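PDB 6GF6: zona pellucida sperm-binding protein 1 from Gallus gallus, which probably cross-links filaments of the egg coat, its first ZP-N domain, the part described here, forming a homodimer. Local coordinates for residues G28-R42 / L83-A97. The protein carries 2 engineered substitutions. Numbering follows the deposited sequence.
Sequences GRTVHFKVLDEFGTR and LRVQLEEMLLSGVVA
Phe33 and Leu87 lie side by side on the buried face of two antiparallel strands, 30-36 and 83-90, with Phe33 CE2 3.9 Å from Leu87 CD2. Val85 CG1 comes to the edge of the Phe33 ring, and one face of the ring takes Val31 CG1. Leu21 of strand 18-24 touches both Phe33 and Leu87, so this apolar layer faces the second sheet of the Ig-like β-sandwich of the ZP-N domain. Paired backbone hydrogen bonds join Thr30 to Met90, His32 to Glu88 and Lys34 to Gln86.

The other face is mostly polar and more open to solvent, with His32, Gln86, Glu88 and Met90 partly exposed, although Leu36 is buried there, its CD1 over one face of the Arg84 guanidinium, which pairs with Glu101. The Arg42 guanidinium comes edge-on to two acceptors: NE bonds Gln86 OE1 at 3.0 Å and NH1 makes a salt bridge to Glu88 OE2 at 3.1 Å; Ser99 holds the amide nitrogen of Gln86. Lys34 NZ is modelled in a very close salt bridge with Glu44, and its CE lies against Glu88 OE1. His32, Lys34, Glu44 and Glu88 contribute to different zinc sites seen in this protein, although none is occupied here. Met90 SD sits over one face of the His32 ring, 3.5 Å from its centroid.

At the end of the ladder, the extended Arg29 chain carries NH1 to Glu89 OE1, 2.9 Å away, in a salt bridge whose hydrogen bond is nearly straight (N-H...O 169°). The oxygen lies in the guanidinium plane but is approached from above the carboxylate. Ala97 CB lies over one guanidinium face, toward its rim. A serine replacing Arg29 would probably leave the Glu89 carboxylate without this positive partner and uncover Leu91 CD2, which lies 3.3 Å from Arg29 NE.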
ATOM      1  N   GLY B  28     -18.113   9.268  15.348  1.00 82.19           N
ATOM      2  CA  GLY B  28     -19.106   8.986  14.332  1.00 82.61           C
ATOM      3  C   GLY B  28     -18.875   9.604  12.972  1.00 80.19           C
ATOM      4  O   GLY B  28     -19.573   9.228  12.022  1.00 88.83           O
ATOM      5  N   ARG B  29     -17.943  10.536  12.830  1.00 72.61           N
ATOM      6  CA  ARG B  29     -17.650  11.092  11.519  1.00 64.26           C
ATOM      7  C   ARG B  29     -16.658  10.205  10.769  1.00 61.37           C
ATOM      8  O   ARG B  29     -16.005   9.332  11.345  1.00 60.00           O
ATOM      9  CB  ARG B  29     -17.118  12.516  11.639  1.00 60.91           C
ATOM     10  CG  ARG B  29     -18.082  13.440  12.343  1.00 61.63           C
ATOM     11  CD  ARG B  29     -17.611  14.878  12.316  1.00 61.82           C
ATOM     12  NE  ARG B  29     -18.656  15.784  12.778  1.00 64.63           N
ATOM     13  CZ  ARG B  29     -18.587  17.107  12.704  1.00 65.16           C
ATOM     14  NH1 ARG B  29     -17.520  17.691  12.178  1.00 64.26           N
ATOM     15  NH2 ARG B  29     -19.590  17.849  13.151  1.00 66.53           N
ATOM     16  N   THR B  30     -16.580  10.418   9.460  1.00 46.74           N
ATOM     17  CA  THR B  30     -15.563   9.783   8.639  1.00 47.69           C
ATOM     18  C   THR B  30     -14.983  10.832   7.702  1.00 43.70           C
ATOM     19  O   THR B  30     -15.394  11.995   7.702  1.00 46.21           O
ATOM     20  CB  THR B  30     -16.111   8.577   7.872  1.00 51.22           C
ATOM     21  OG1 THR B  30     -15.020   7.891   7.240  1.00 52.83           O
ATOM     22  CG2 THR B  30     -17.118   9.004   6.822  1.00 51.57           C
ATOM     23  N   VAL B  31     -14.009  10.413   6.901  1.00 44.22           N
ATOM     24  CA  VAL B  31     -13.326  11.290   5.960  1.00 42.11           C
ATOM     25  C   VAL B  31     -13.302  10.577   4.618  1.00 41.48           C
ATOM     26  O   VAL B  31     -13.041   9.372   4.556  1.00 41.63           O
ATOM     27  CB  VAL B  31     -11.899  11.644   6.428  1.00 40.71           C
ATOM     28  CG1 VAL B  31     -11.170  12.498   5.401  1.00 38.61           C
ATOM     29  CG2 VAL B  31     -11.941  12.366   7.759  1.00 44.13           C
ATOM     30  N   HIS B  32     -13.660  11.295   3.562  1.00 40.39           N
ATOM     31  CA  HIS B  32     -13.515  10.809   2.201  1.00 40.22           C
ATOM     32  C   HIS B  32     -12.403  11.586   1.513  1.00 38.94           C
ATOM     33  O   HIS B  32     -12.307  12.811   1.658  1.00 37.97           O
ATOM     34  CB  HIS B  32     -14.829  10.946   1.427  1.00 45.72           C
ATOM     35  CG  HIS B  32     -15.859   9.937   1.823  1.00 50.25           C
ATOM     36  ND1 HIS B  32     -17.082   9.834   1.198  1.00 52.67           N
ATOM     37  CD2 HIS B  32     -15.841   8.974   2.775  1.00 51.86           C
ATOM     38  CE1 HIS B  32     -17.774   8.855   1.753  1.00 53.38           C
ATOM     39  NE2 HIS B  32     -17.043   8.318   2.712  1.00 53.21           N
ATOM     40  N   PHE B  33     -11.557  10.863   0.784  1.00 35.42           N
ATOM     41  CA  PHE B  33     -10.397  11.429   0.112  1.00 34.66           C
ATOM     42  C   PHE B  33     -10.636  11.473  -1.390  1.00 34.09           C
ATOM     43  O   PHE B  33     -11.192  10.534  -1.969  1.00 36.93           O
ATOM     44  CB  PHE B  33      -9.134  10.608   0.404  1.00 36.84           C
ATOM     45  CG  PHE B  33      -8.744  10.574   1.856  1.00 37.88           C
ATOM     46  CD1 PHE B  33      -9.315   9.655   2.723  1.00 40.11           C
ATOM     47  CD2 PHE B  33      -7.793  11.451   2.353  1.00 38.21           C
ATOM     48  CE1 PHE B  33      -8.951   9.618   4.058  1.00 40.45           C
ATOM     49  CE2 PHE B  33      -7.425  11.418   3.687  1.00 39.35           C
ATOM     50  CZ  PHE B  33      -8.005  10.501   4.539  1.00 40.18           C
ATOM     51  N   LYS B  34     -10.213  12.569  -2.018  1.00 31.56           N
ATOM     52  CA  LYS B  34     -10.244  12.700  -3.468  1.00 32.14           C
ATOM     53  C   LYS B  34      -8.954  13.354  -3.938  1.00 33.26           C
ATOM     54  O   LYS B  34      -8.474  14.310  -3.321  1.00 31.11           O
ATOM     55  CB  LYS B  34     -11.444  13.527  -3.951  1.00 34.71           C
ATOM     56  CG  LYS B  34     -12.798  12.853  -3.790  1.00 37.09           C
ATOM     57  CD  LYS B  34     -13.454  13.230  -2.471  1.00 43.26           C
ATOM     58  CE  LYS B  34     -14.924  12.833  -2.450  1.00 48.44           C
ATOM     59  NZ  LYS B  34     -15.106  11.359  -2.559  1.00 50.95           N
ATOM     60  N   VAL B  35      -8.399  12.835  -5.026  1.00 31.42           N
ATOM     61  CA  VAL B  35      -7.200  13.396  -5.637  1.00 36.14           C
ATOM     62  C   VAL B  35      -7.607  14.509  -6.589  1.00 37.77           C
ATOM     63  O   VAL B  35      -8.565  14.369  -7.357  1.00 37.68           O
ATOM     64  CB  VAL B  35      -6.397  12.302  -6.364  1.00 36.42           C
ATOM     65  CG1 VAL B  35      -5.199  12.905  -7.082  1.00 38.01           C
ATOM     66  CG2 VAL B  35      -5.949  11.232  -5.381  1.00 34.97           C
ATOM     67  N   LEU B  36      -6.881  15.622  -6.538  1.00 40.31           N
ATOM     68  CA  LEU B  36      -7.158  16.789  -7.365  1.00 41.37           C
ATOM     69  C   LEU B  36      -6.078  16.965  -8.425  1.00 41.67           C
ATOM     70  O   LEU B  36      -4.891  16.747  -8.159  1.00 42.67           O
ATOM     71  CB  LEU B  36      -7.247  18.063  -6.521  1.00 45.21           C
ATOM     72  CG  LEU B  36      -8.203  18.037  -5.332  1.00 50.11           C
ATOM     73  CD1 LEU B  36      -8.094  19.345  -4.564  1.00 52.22           C
ATOM     74  CD2 LEU B  36      -9.635  17.802  -5.791  1.00 50.72           C
ATOM     75  N   ASP B  37      -6.498  17.319  -9.635  1.00 39.93           N
ATOM     76  CA  ASP B  37      -5.583  17.699 -10.700  1.00 42.03           C
ATOM     77  C   ASP B  37      -5.644  19.213 -10.878  1.00 43.98           C
ATOM     78  O   ASP B  37      -6.390  19.911 -10.187  1.00 45.92           O
ATOM     79  CB  ASP B  37      -5.900  16.930 -11.992  1.00 36.89           C
ATOM     80  CG  ASP B  37      -7.195  17.371 -12.661  1.00 40.96           C
ATOM     81  OD1 ASP B  37      -7.893  18.269 -12.146  1.00 38.15           O
ATOM     82  OD2 ASP B  37      -7.530  16.781 -13.711  1.00 41.27           O
ATOM     83  N   GLU B  38      -4.832  19.727 -11.803  1.00 47.82           N
ATOM     84  CA  GLU B  38      -4.756  21.168 -12.011  1.00 53.02           C
ATOM     85  C   GLU B  38      -6.053  21.761 -12.553  1.00 54.58           C
ATOM     86  O   GLU B  38      -6.194  22.988 -12.570  1.00 56.43           O
ATOM     87  CB  GLU B  38      -3.590  21.499 -12.949  1.00 63.25           C
ATOM     88  CG  GLU B  38      -3.684  20.898 -14.348  1.00 70.60           C
ATOM     89  CD  GLU B  38      -3.026  19.532 -14.446  1.00 74.43           C
ATOM     90  OE1 GLU B  38      -2.859  18.868 -13.400  1.00 74.26           O
ATOM     91  OE2 GLU B  38      -2.670  19.124 -15.572  1.00 78.32           O
ATOM     92  N   PHE B  39      -7.004  20.934 -12.976  1.00 54.50           N
ATOM     93  CA  PHE B  39      -8.281  21.417 -13.478  1.00 54.96           C
ATOM     94  C   PHE B  39      -9.384  21.343 -12.438  1.00 51.92           C
ATOM     95  O   PHE B  39     -10.532  21.664 -12.752  1.00 54.76           O
ATOM     96  CB  PHE B  39      -8.699  20.610 -14.713  1.00 43.80           C
ATOM     97  CG  PHE B  39      -7.686  20.630 -15.821  1.00 45.53           C
ATOM     98  CD1 PHE B  39      -7.622  21.703 -16.696  1.00 48.40           C
ATOM     99  CD2 PHE B  39      -6.783  19.590 -15.976  1.00 44.58           C
ATOM    100  CE1 PHE B  39      -6.690  21.732 -17.719  1.00 50.39           C
ATOM    101  CE2 PHE B  39      -5.846  19.613 -16.993  1.00 46.43           C
ATOM    102  CZ  PHE B  39      -5.799  20.690 -17.864  1.00 49.39           C
ATOM    103  N   GLY B  40      -9.066  20.943 -11.208  1.00 47.51           N
ATOM    104  CA  GLY B  40     -10.081  20.830 -10.182  1.00 49.86           C
ATOM    105  C   GLY B  40     -10.905  19.561 -10.206  1.00 51.15           C
ATOM    106  O   GLY B  40     -11.897  19.480  -9.475  1.00 54.42           O
ATOM    107  N   THR B  41     -10.559  18.578 -11.033  1.00 46.50           N
ATOM    108  CA  THR B  41     -11.299  17.320 -11.026  1.00 40.76           C
ATOM    109  C   THR B  41     -11.017  16.563  -9.733  1.00 37.09           C
ATOM    110  O   THR B  41      -9.908  16.613  -9.196  1.00 34.25           O
ATOM    111  CB  THR B  41     -10.911  16.445 -12.219  1.00 36.54           C
ATOM    112  OG1 THR B  41     -11.104  17.166 -13.437  1.00 38.28           O
ATOM    113  CG2 THR B  41     -11.745  15.183 -12.252  1.00 35.57           C
ATOM    114  N   ARG B  42     -12.038  15.885  -9.217  1.00 35.59           N
ATOM    115  CA  ARG B  42     -11.922  15.128  -7.978  1.00 36.88           C
ATOM    116  C   ARG B  42     -11.968  13.644  -8.332  1.00 35.50           C
ATOM    117  O   ARG B  42     -13.020  13.122  -8.714  1.00 34.87           O
ATOM    118  CB  ARG B  42     -13.031  15.518  -7.002  1.00 41.79           C
ATOM    119  CG  ARG B  42     -12.899  16.948  -6.479  1.00 51.42           C
ATOM    120  CD  ARG B  42     -14.236  17.587  -6.114  1.00 64.70           C
ATOM    121  NE  ARG B  42     -14.945  16.865  -5.054  1.00 78.54           N
ATOM    122  CZ  ARG B  42     -16.005  16.074  -5.232  1.00 90.23           C
ATOM    123  NH1 ARG B  42     -16.557  15.473  -4.185  1.00 93.10           N
ATOM    124  NH2 ARG B  42     -16.524  15.876  -6.442  1.00 91.40           N
ATOM    125  N   LEU B  83       1.221  16.733  -4.623  1.00 40.02           N
ATOM    126  CA  LEU B  83      -0.051  16.045  -4.797  1.00 38.84           C
ATOM    127  C   LEU B  83      -1.089  16.773  -3.965  1.00 39.75           C
ATOM    128  O   LEU B  83      -0.909  16.941  -2.754  1.00 40.92           O
ATOM    129  CB  LEU B  83       0.039  14.580  -4.368  1.00 35.79           C
ATOM    130  CG  LEU B  83      -1.242  13.759  -4.550  1.00 36.59           C
ATOM    131  CD1 LEU B  83      -1.600  13.617  -6.015  1.00 34.66           C
ATOM    132  CD2 LEU B  83      -1.094  12.398  -3.922  1.00 30.34           C
ATOM    133  N   ARG B  84      -2.164  17.197  -4.615  1.00 38.22           N
ATOM    134  CA  ARG B  84      -3.251  17.910  -3.964  1.00 39.51           C
ATOM    135  C   ARG B  84      -4.403  16.950  -3.710  1.00 37.95           C
ATOM    136  O   ARG B  84      -4.818  16.215  -4.612  1.00 41.44           O
ATOM    137  CB  ARG B  84      -3.708  19.094  -4.817  1.00 46.58           C
ATOM    138  CG  ARG B  84      -2.685  20.222  -4.863  1.00 52.94           C
ATOM    139  CD  ARG B  84      -3.105  21.391  -5.746  1.00 59.18           C
ATOM    140  NE  ARG B  84      -4.454  21.881  -5.448  1.00 60.39           N
ATOM    141  CZ  ARG B  84      -5.485  21.847  -6.290  1.00 61.50           C
ATOM    142  NH1 ARG B  84      -5.359  21.348  -7.516  1.00 61.18           N
ATOM    143  NH2 ARG B  84      -6.659  22.325  -5.904  1.00 61.77           N
ATOM    144  N   VAL B  85      -4.886  16.936  -2.472  1.00 36.01           N
ATOM    145  CA  VAL B  85      -5.921  16.014  -2.028  1.00 35.53           C
ATOM    146  C   VAL B  85      -6.995  16.818  -1.318  1.00 38.37           C
ATOM    147  O   VAL B  85      -6.690  17.769  -0.592  1.00 41.84           O
ATOM    148  CB  VAL B  85      -5.361  14.924  -1.089  1.00 35.05           C
ATOM    149  CG1 VAL B  85      -6.475  13.998  -0.616  1.00 32.52           C
ATOM    150  CG2 VAL B  85      -4.272  14.125  -1.785  1.00 31.11           C
ATOM    151  N   GLN B  86      -8.250  16.436  -1.524  1.00 39.95           N
ATOM    152  CA  GLN B  86      -9.374  17.015  -0.804  1.00 44.08           C
ATOM    153  C   GLN B  86      -9.861  16.023   0.240  1.00 40.23           C
ATOM    154  O   GLN B  86     -10.029  14.836  -0.057  1.00 37.90           O
ATOM    155  CB  GLN B  86     -10.512  17.381  -1.760  1.00 54.59           C
ATOM    156  CG  GLN B  86     -11.665  18.108  -1.086  1.00 67.16           C
ATOM    157  CD  GLN B  86     -12.830  18.346  -2.020  1.00 78.52           C
ATOM    158  OE1 GLN B  86     -12.884  17.793  -3.116  1.00 84.08           O
ATOM    159  NE2 GLN B  86     -13.779  19.165  -1.584  1.00 85.39           N
ATOM    160  N   LEU B  87     -10.054  16.506   1.464  1.00 41.74           N
ATOM    161  CA  LEU B  87     -10.636  15.725   2.548  1.00 43.68           C
ATOM    162  C   LEU B  87     -12.044  16.227   2.793  1.00 45.64           C
ATOM    163  O   LEU B  87     -12.244  17.424   3.033  1.00 46.48           O
ATOM    164  CB  LEU B  87      -9.816  15.839   3.830  1.00 46.07           C
ATOM    165  CG  LEU B  87      -8.387  15.319   3.791  1.00 48.13           C
ATOM    166  CD1 LEU B  87      -7.494  16.352   3.163  1.00 51.12           C
ATOM    167  CD2 LEU B  87      -7.914  14.993   5.197  1.00 50.23           C
ATOM    168  N   GLU B  88     -13.010  15.325   2.729  1.00 45.52           N
ATOM    169  CA  GLU B  88     -14.403  15.655   2.995  1.00 46.27           C
ATOM    170  C   GLU B  88     -14.787  14.990   4.305  1.00 46.70           C
ATOM    171  O   GLU B  88     -14.940  13.765   4.365  1.00 47.55           O
ATOM    172  CB  GLU B  88     -15.307  15.204   1.855  1.00 49.84           C
ATOM    173  CG  GLU B  88     -15.098  15.996   0.584  1.00 52.07           C
ATOM    174  CD  GLU B  88     -16.176  15.751  -0.445  1.00 55.70           C
ATOM    175  OE1 GLU B  88     -16.821  14.680  -0.405  1.00 55.89           O
ATOM    176  OE2 GLU B  88     -16.365  16.635  -1.304  1.00 62.04           O
ATOM    177  N   GLU B  89     -14.904  15.787   5.356  1.00 46.89           N
ATOM    178  CA  GLU B  89     -15.393  15.271   6.624  1.00 48.50           C
ATOM    179  C   GLU B  89     -16.891  15.053   6.521  1.00 47.82           C
ATOM    180  O   GLU B  89     -17.628  15.950   6.105  1.00 50.21           O
ATOM    181  CB  GLU B  89     -15.062  16.238   7.760  1.00 52.07           C
ATOM    182  CG  GLU B  89     -15.404  15.697   9.139  1.00 57.13           C
ATOM    183  CD  GLU B  89     -15.043  16.655  10.260  1.00 63.91           C
ATOM    184  OE1 GLU B  89     -15.146  16.252  11.437  1.00 67.54           O
ATOM    185  OE2 GLU B  89     -14.671  17.810   9.968  1.00 65.17           O
ATOM    186  N   MET B  90     -17.345  13.853   6.860  1.00 47.34           N
ATOM    187  CA  MET B  90     -18.725  13.485   6.600  1.00 51.55           C
ATOM    188  C   MET B  90     -19.385  12.920   7.846  1.00 54.54           C
ATOM    189  O   MET B  90     -18.778  12.154   8.600  1.00 55.00           O
ATOM    190  CB  MET B  90     -18.820  12.485   5.450  1.00 57.87           C
ATOM    191  CG  MET B  90     -18.539  13.132   4.105  1.00 63.85           C
ATOM    192  SD  MET B  90     -18.681  11.992   2.738  1.00 73.17           S
ATOM    193  CE  MET B  90     -20.377  11.435   2.903  1.00 73.51           C
ATOM    194  N   LEU B  91     -20.639  13.318   8.038  1.00 48.05           N
ATOM    195  CA  LEU B  91     -21.525  12.798   9.063  1.00 50.76           C
ATOM    196  C   LEU B  91     -22.105  11.454   8.641  1.00 50.84           C
ATOM    197  O   LEU B  91     -22.127  11.103   7.458  1.00 48.93           O
ATOM    198  CB  LEU B  91     -22.660  13.788   9.316  1.00 52.50           C
ATOM    199  CG  LEU B  91     -22.223  15.232   9.575  1.00 53.00           C
ATOM    200  CD1 LEU B  91     -23.437  16.112   9.828  1.00 54.59           C
ATOM    201  CD2 LEU B  91     -21.239  15.320  10.742  1.00 53.70           C
ATOM    202  N   LEU B  92     -22.596  10.699   9.629  1.00 63.12           N
ATOM    203  CA  LEU B  92     -23.187   9.400   9.326  1.00 65.86           C
ATOM    204  C   LEU B  92     -24.406   9.518   8.426  1.00 64.55           C
ATOM    205  O   LEU B  92     -24.807   8.523   7.816  1.00 67.08           O
ATOM    206  CB  LEU B  92     -23.590   8.676  10.612  1.00 75.17           C
ATOM    207  CG  LEU B  92     -22.490   8.365  11.626  1.00 81.83           C
ATOM    208  CD1 LEU B  92     -23.093   7.748  12.873  1.00 86.83           C
ATOM    209  CD2 LEU B  92     -21.454   7.425  11.014  1.00 81.30           C
ATOM    210  N   SER B  93     -24.977  10.712   8.298  1.00 64.39           N
ATOM    211  CA  SER B  93     -26.116  10.919   7.416  1.00 62.49           C
ATOM    212  C   SER B  93     -25.731  10.979   5.947  1.00 58.50           C
ATOM    213  O   SER B  93     -26.619  10.912   5.093  1.00 60.06           O
ATOM    214  CB  SER B  93     -26.836  12.209   7.801  1.00 63.08           C
ATOM    215  OG  SER B  93     -25.983  13.324   7.625  1.00 59.85           O
ATOM    216  N   GLY B  94     -24.446  11.098   5.630  1.00 53.67           N
ATOM    217  CA  GLY B  94     -24.015  11.276   4.263  1.00 49.64           C
ATOM    218  C   GLY B  94     -23.769  12.718   3.887  1.00 46.97           C
ATOM    219  O   GLY B  94     -23.409  12.988   2.735  1.00 43.87           O
ATOM    220  N   VAL B  95     -23.969  13.645   4.817  1.00 47.02           N
ATOM    221  CA  VAL B  95     -23.751  15.065   4.584  1.00 46.62           C
ATOM    222  C   VAL B  95     -22.278  15.386   4.788  1.00 48.66           C
ATOM    223  O   VAL B  95     -21.618  14.815   5.663  1.00 50.08           O
ATOM    224  CB  VAL B  95     -24.634  15.900   5.528  1.00 53.73           C
ATOM    225  CG1 VAL B  95     -24.301  17.378   5.415  1.00 53.24           C
ATOM    226  CG2 VAL B  95     -26.109  15.656   5.242  1.00 50.41           C
ATOM    227  N   VAL B  96     -21.758  16.301   3.976  1.00 47.17           N
ATOM    228  CA  VAL B  96     -20.405  16.814   4.151  1.00 47.54           C
ATOM    229  C   VAL B  96     -20.437  17.872   5.247  1.00 52.80           C
ATOM    230  O   VAL B  96     -21.077  18.917   5.093  1.00 56.08           O
ATOM    231  CB  VAL B  96     -19.867  17.404   2.842  1.00 43.91           C
ATOM    232  CG1 VAL B  96     -18.453  17.931   3.036  1.00 41.07           C
ATOM    233  CG2 VAL B  96     -19.944  16.377   1.716  1.00 40.26           C
ATOM    234  N   ALA B  97     -19.728  17.615   6.348  1.00 51.27           N
ATOM    235  CA  ALA B  97     -19.650  18.594   7.429  1.00 52.97           C
ATOM    236  C   ALA B  97     -18.584  19.650   7.160  1.00 52.66           C
ATOM    237  O   ALA B  97     -18.764  20.821   7.512  1.00 53.69           O
ATOM    238  CB  ALA B  97     -19.366  17.891   8.759  1.00 55.75           C
TER
HETATM  239  O   HOH W   1      -2.491  16.846  -7.362  1.00 38.01           O